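Local coordinates for uroporphyrinogen III synthase (Thermus thermophilus, PDB 1WD7), which probably catalyses the cyclisation of hydroxymethylbilane to uroporphyrinogen III, with inversion of the last pyrrole ring, in tetrapyrrole biosynthesis, at residues P47-Q52 / L160-H165; V60-A65 / G132-Q137. One frame throughout, in Å; residues are numbered along the deposited sequence.

Contact 1: P47-Q52 / L160-H165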
loop_
_atom_site.group_PDB
_atom_site.type_symbol
_atom_site.label_atom_id
_atom_site.label_comp_id
_atom_site.label_asym_id
_atom_site.label_seq_id
_atom_site.Cartn_x
_atom_site.Cartn_y
_atom_site.Cartn_z
ATOM N N PRO A 47 6.277 -18.315 -4.996
ATOM C CA PRO A 47 6.814 -19.676 -4.838
ATOM C C PRO A 47 7.330 -20.006 -3.495
ATOM O O PRO A 47 6.901 -20.930 -2.828
ATOM C CB PRO A 47 8.030 -19.677 -5.728
ATOM C CG PRO A 47 7.580 -18.885 -6.924
ATOM C CD PRO A 47 6.582 -17.814 -6.354
ATOM N N GLU A 48 8.379 -19.246 -3.229
ATOM C CA GLU A 48 9.188 -19.322 -2.059
ATOM C C GLU A 48 8.518 -18.920 -0.766
ATOM O O GLU A 48 9.128 -19.050 0.293
ATOM C CB GLU A 48 10.462 -18.506 -2.291
ATOM C CG GLU A 48 11.198 -18.881 -3.598
ATOM C CD GLU A 48 10.933 -17.913 -4.754
ATOM O OE1 GLU A 48 11.636 -18.019 -5.797
ATOM O OE2 GLU A 48 10.039 -17.050 -4.629
ATOM N N TYR A 49 7.264 -18.482 -0.828
ATOM C CA TYR A 49 6.603 -18.032 0.389
ATOM C C TYR A 49 6.589 -19.045 1.529
ATOM O O TYR A 49 7.034 -18.743 2.638
ATOM C CB TYR A 49 5.165 -17.575 0.120
ATOM C CG TYR A 49 4.561 -16.833 1.308
ATOM C CD1 TYR A 49 5.170 -15.688 1.814
ATOM C CD2 TYR A 49 3.427 -17.314 1.956
ATOM C CE1 TYR A 49 4.670 -15.052 2.929
ATOM C CE2 TYR A 49 2.918 -16.682 3.089
ATOM C CZ TYR A 49 3.549 -15.544 3.572
ATOM O OH TYR A 49 3.064 -14.886 4.678
ATOM N N ARG A 50 6.091 -20.245 1.252
ATOM C CA ARG A 50 6.020 -21.281 2.272
ATOM C C ARG A 50 7.381 -21.515 2.942
ATOM O O ARG A 50 7.457 -21.617 4.163
ATOM C CB ARG A 50 5.485 -22.572 1.672
ATOM C CG ARG A 50 5.037 -23.593 2.696
ATOM C CD ARG A 50 4.152 -24.656 2.042
ATOM N NE ARG A 50 3.738 -25.692 2.993
ATOM C CZ ARG A 50 2.849 -26.645 2.722
ATOM N NH1 ARG A 50 2.531 -27.550 3.649
ATOM N NH2 ARG A 50 2.278 -26.696 1.525
ATOM N N ASP A 51 8.443 -21.583 2.151
ATOM C CA ASP A 51 9.772 -21.793 2.711
ATOM C C ASP A 51 10.227 -20.550 3.468
ATOM O O ASP A 51 11.019 -20.632 4.395
ATOM C CB ASP A 51 10.780 -22.136 1.610
ATOM C CG ASP A 51 10.463 -23.447 0.922
ATOM O OD1 ASP A 51 10.246 -24.446 1.636
ATOM O OD2 ASP A 51 10.425 -23.473 -0.325
ATOM N N GLN A 52 9.711 -19.392 3.047
ATOM C CA GLN A 52 10.045 -18.077 3.638
ATOM C C GLN A 52 9.465 -18.131 5.120
ATOM O O GLN A 52 10.132 -17.741 6.093
ATOM C CB GLN A 52 9.540 -16.875 2.738
ATOM C CG GLN A 52 10.622 -16.257 1.701
ATOM C CD GLN A 52 10.059 -15.402 0.573
ATOM O OE1 GLN A 52 10.769 -14.561 0.006
ATOM N NE2 GLN A 52 8.797 -15.634 0.221
ATOM N N LEU A 160 9.004 -11.511 3.335
ATOM C CA LEU A 160 7.827 -12.348 3.575
ATOM C C LEU A 160 6.688 -11.731 2.779
ATOM O O LEU A 160 5.988 -10.821 3.247
ATOM C CB LEU A 160 7.470 -12.363 5.057
ATOM C CG LEU A 160 8.486 -13.052 5.989
ATOM C CD1 LEU A 160 8.187 -12.687 7.448
ATOM C CD2 LEU A 160 8.385 -14.563 5.786
ATOM N N MET A 161 6.512 -12.226 1.577
ATOM C CA MET A 161 5.483 -11.737 0.694
ATOM C C MET A 161 4.702 -12.886 0.039
ATOM O O MET A 161 5.243 -13.616 -0.773
ATOM C CB MET A 161 6.156 -10.868 -0.372
ATOM C CG MET A 161 5.232 -10.038 -1.170
ATOM S SD MET A 161 6.208 -8.812 -1.940
ATOM C CE MET A 161 6.659 -9.634 -3.463
ATOM N N PRO A 162 3.416 -13.042 0.401
ATOM C CA PRO A 162 2.545 -14.092 -0.127
ATOM C C PRO A 162 2.185 -13.920 -1.605
ATOM O O PRO A 162 2.104 -14.893 -2.357
ATOM C CB PRO A 162 1.329 -14.017 0.779
ATOM C CG PRO A 162 1.255 -12.545 1.124
ATOM C CD PRO A 162 2.702 -12.229 1.411
ATOM N N TYR A 163 1.981 -12.676 -2.010
ATOM C CA TYR A 163 1.607 -12.377 -3.391
ATOM C C TYR A 163 2.515 -11.304 -3.933
ATOM O O TYR A 163 3.044 -10.481 -3.179
ATOM C CB TYR A 163 0.158 -11.879 -3.446
ATOM C CG TYR A 163 -0.859 -12.852 -2.897
ATOM C CD1 TYR A 163 -1.238 -13.975 -3.631
ATOM C CD2 TYR A 163 -1.455 -12.640 -1.648
ATOM C CE1 TYR A 163 -2.191 -14.864 -3.137
ATOM C CE2 TYR A 163 -2.405 -13.524 -1.150
ATOM C CZ TYR A 163 -2.766 -14.632 -1.907
ATOM O OH TYR A 163 -3.736 -15.490 -1.431
ATOM N N ARG A 164 2.680 -11.293 -5.252
ATOM C CA ARG A 164 3.524 -10.295 -5.890
ATOM C C ARG A 164 2.724 -9.490 -6.918
ATOM O O ARG A 164 2.130 -10.059 -7.830
ATOM C CB ARG A 164 4.694 -10.991 -6.585
ATOM C CG ARG A 164 5.735 -10.065 -7.150
ATOM C CD ARG A 164 6.962 -10.914 -7.656
ATOM N NE ARG A 164 7.978 -9.962 -8.119
ATOM C CZ ARG A 164 8.137 -8.815 -7.469
ATOM N NH1 ARG A 164 7.957 -7.747 -8.253
ATOM N NH2 ARG A 164 8.765 -8.640 -6.306
ATOM N N HIS A 165 2.706 -8.178 -6.760
ATOM C CA HIS A 165 1.989 -7.313 -7.680
ATOM C C HIS A 165 2.896 -6.801 -8.795
ATOM O O HIS A 165 4.071 -6.473 -8.569
ATOM C CB HIS A 165 1.358 -6.126 -6.937
ATOM C CG HIS A 165 0.220 -6.514 -6.052
ATOM N ND1 HIS A 165 0.380 -7.291 -4.924
ATOM C CD2 HIS A 165 -1.099 -6.219 -6.121
ATOM C CE1 HIS A 165 -0.792 -7.449 -4.331
ATOM N NE2 HIS A 165 -1.704 -6.806 -5.037
HETATM O O HOH W 1 3.867 -12.172 5.014
#
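The ring of Tyr-49 lies flat against Pro-162, the two side chains running side by side in the same direction. Pro-162 CA sits over the ring centre, 3.6 Å above its plane. Pro-162 CB makes a CH-pi contact, 3.9 Å from the centroid of the Tyr-49 ring and 11° off its normal, while Pro-162 CD lies by Tyr-49 CE1. Because Tyr-49 CG is anti to the backbone N (chi1 -168°), the ring leaves the first turn of its helix facing the 160-162 chain. Leu-160 C meets the ring edge, near its plane. Met-161 O approaches Tyr-49 CD1 obliquely at 3.3 Å; the contact buries this oxygen, and it has no hydrogen-bond partner in the model. Past the proline, a water lies 2.9 Å from Tyr-49 OH, and this water donates a hydrogen bond to Leu-160 O. With an alanine here the aromatic ring and hydroxyl are gone, which is likely to uncover Pro-162 and leave the water without one of its anchors. About a turn after Tyr-49 in the helix, Gln-52 receives Leu-160 CD2, which lies 3.6 Å from Gln-52 O and 4.0 Å from Gln-52 CB. Leu-74 of helix 68-80 touches both Tyr-49 and Leu-160. Helix 49-57 is thereby set against the end of strand 155-160, close to the two-stranded antiparallel pair 44-45 and 163-164, beside which Pro-162 and Val-46 share a backbone hydrogen bond.

Contact 2: V60-A65 / G132-Q137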
loop_
_atom_site.group_PDB
_atom_site.type_symbol
_atom_site.label_atom_id
_atom_site.label_comp_id
_atom_site.label_asym_id
_atom_site.label_seq_id
_atom_site.Cartn_x
_atom_site.Cartn_y
_atom_site.Cartn_z
ATOM N N VAL A 60 14.284 -15.210 14.264
ATOM C CA VAL A 60 14.784 -13.968 13.705
ATOM C C VAL A 60 15.099 -12.970 14.831
ATOM O O VAL A 60 14.588 -13.070 15.938
ATOM C CB VAL A 60 13.800 -13.386 12.642
ATOM C CG1 VAL A 60 13.629 -14.405 11.498
ATOM C CG2 VAL A 60 12.490 -12.982 13.279
ATOM N N ASP A 61 16.009 -12.049 14.542
ATOM C CA ASP A 61 16.373 -11.052 15.562
ATOM C C ASP A 61 15.483 -9.827 15.442
ATOM O O ASP A 61 15.246 -9.145 16.429
ATOM C CB ASP A 61 17.839 -10.654 15.369
ATOM C CG ASP A 61 18.778 -11.830 15.654
ATOM O OD1 ASP A 61 18.941 -12.172 16.831
ATOM O OD2 ASP A 61 19.292 -12.408 14.689
ATOM N N LEU A 62 14.989 -9.573 14.228
ATOM C CA LEU A 62 14.142 -8.396 14.007
ATOM C C LEU A 62 12.987 -8.740 13.079
ATOM O O LEU A 62 13.172 -9.462 12.082
ATOM C CB LEU A 62 14.996 -7.291 13.379
ATOM C CG LEU A 62 14.343 -5.988 12.915
ATOM C CD1 LEU A 62 13.724 -5.232 14.095
ATOM C CD2 LEU A 62 15.417 -5.131 12.246
ATOM N N PHE A 63 11.797 -8.262 13.434
ATOM C CA PHE A 63 10.618 -8.475 12.596
ATOM C C PHE A 63 9.975 -7.105 12.307
ATOM O O PHE A 63 9.616 -6.363 13.244
ATOM C CB PHE A 63 9.582 -9.349 13.328
ATOM C CG PHE A 63 8.277 -9.511 12.550
ATOM C CD1 PHE A 63 8.230 -10.303 11.425
ATOM C CD2 PHE A 63 7.147 -8.799 12.928
ATOM C CE1 PHE A 63 7.071 -10.395 10.655
ATOM C CE2 PHE A 63 5.967 -8.881 12.171
ATOM C CZ PHE A 63 5.938 -9.678 11.032
ATOM N N LEU A 64 9.827 -6.810 11.024
ATOM C CA LEU A 64 9.200 -5.584 10.566
ATOM C C LEU A 64 7.904 -5.849 9.859
ATOM O O LEU A 64 7.836 -6.667 8.927
ATOM C CB LEU A 64 10.140 -4.807 9.602
ATOM C CG LEU A 64 11.139 -3.811 10.196
ATOM C CD1 LEU A 64 12.282 -4.538 10.809
ATOM C CD2 LEU A 64 11.624 -2.870 9.094
ATOM N N ALA A 65 6.848 -5.231 10.362
ATOM C CA ALA A 65 5.506 -5.396 9.738
ATOM C C ALA A 65 5.103 -4.116 9.030
ATOM O O ALA A 65 5.218 -3.031 9.611
ATOM C CB ALA A 65 4.473 -5.737 10.814
ATOM N N GLY A 132 22.215 -10.503 12.475
ATOM C CA GLY A 132 21.333 -11.653 12.547
ATOM C C GLY A 132 20.383 -11.721 11.345
ATOM O O GLY A 132 20.785 -11.481 10.209
ATOM N N VAL A 133 19.117 -12.020 11.614
ATOM C CA VAL A 133 18.125 -12.135 10.555
ATOM C C VAL A 133 16.995 -11.115 10.777
ATOM O O VAL A 133 16.510 -10.983 11.883
ATOM C CB VAL A 133 17.521 -13.530 10.545
ATOM C CG1 VAL A 133 16.507 -13.673 9.416
ATOM C CG2 VAL A 133 18.633 -14.576 10.406
ATOM N N ALA A 134 16.600 -10.407 9.699
ATOM C CA ALA A 134 15.510 -9.452 9.835
ATOM C C ALA A 134 14.397 -9.865 8.871
ATOM O O ALA A 134 14.587 -9.851 7.676
ATOM C CB ALA A 134 16.003 -8.031 9.480
ATOM N N ALA A 135 13.242 -10.232 9.423
ATOM C CA ALA A 135 12.112 -10.644 8.624
ATOM C C ALA A 135 11.272 -9.420 8.315
ATOM O O ALA A 135 10.992 -8.644 9.216
ATOM C CB ALA A 135 11.270 -11.671 9.397
ATOM N N LEU A 136 10.865 -9.280 7.063
ATOM C CA LEU A 136 10.117 -8.115 6.630
ATOM C C LEU A 136 8.827 -8.509 5.924
ATOM O O LEU A 136 8.871 -9.051 4.854
ATOM C CB LEU A 136 10.991 -7.248 5.707
ATOM C CG LEU A 136 10.309 -6.061 4.989
ATOM C CD1 LEU A 136 9.816 -5.038 5.973
ATOM C CD2 LEU A 136 11.293 -5.406 4.011
ATOM N N GLN A 137 7.678 -8.251 6.572
ATOM C CA GLN A 137 6.397 -8.579 5.970
ATOM C C GLN A 137 6.055 -7.519 4.933
ATOM O O GLN A 137 5.925 -6.342 5.288
ATOM C CB GLN A 137 5.325 -8.650 7.058
ATOM C CG GLN A 137 3.921 -8.840 6.497
ATOM C CD GLN A 137 3.227 -7.510 6.273
ATOM O OE1 GLN A 137 2.697 -7.225 5.166
ATOM N NE2 GLN A 137 3.225 -6.669 7.304
#
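Asp-61 and Leu-62 share one acceptor at the start of this parallel strand pair: Val-133 O takes a hydrogen bond from Asp-61 N at 2.9 Å and another from Leu-62 N at 3.1 Å, both in the carbonyl plane. The Asp-61 side chain returns a bond, its OD2 accepting from Val-133 N at 3.1 Å through the anti lone pair. That carboxylate lies so close over Gly-132 CA that a beta-carbon there would collide with it. Regular parallel pairing follows, with Ala-135 N bonded to Leu-62 O, Leu-64 N to Ala-135 O (2.8 Å and almost straight, 172°) and Gln-137 N to Leu-64 O. CA-H...O contacts supplement these, the shortest from Ala-134 CA to Leu-62 O at 3.2 Å. Apolar contacts fill both faces. Val-60 and Val-133 cross at about a right angle, their CG1 methyls 3.6 Å apart. On one face the ring edge of Phe-63 meets Ala-135, Phe-63 CD1 to Ala-135 CB 3.9 Å; on the other, Leu-136 CD1 reaches Leu-64 CB at 3.7 Å. Helix 68-80 covers Phe-63, whereas helix 144-152 covers Leu-62, Leu-64 and Leu-136. Two neighbouring parallel strands whose following helices pack on opposite faces mark the topological switch point of a doubly wound alpha/beta sheet, here of strand order 3-2-1-4-5.

Contact 2 lies within the loop closed by contact 1: along the chain the order is 47-52, 60-65, 132-137, 160-165. Helix 49-57 leads into strand 62-65, and strand 155-160, the sheet edge, ends in contact 1. The centres are 15 Å apart, yet the two contacts touch. Leu-160 N probably bonds to Leu-136 O, and the leucine side chain packs on Ala-135 and Phe-63. Contact 2 forms the middle of one parallel sheet, while contact 1 joins the start of helix 49-57 to the chain leaving the edge strand, next to the paired strands 44-45 and 163-164. These strands lead to the second five-stranded sheet, consistent with the two-domain architecture of the HemD family.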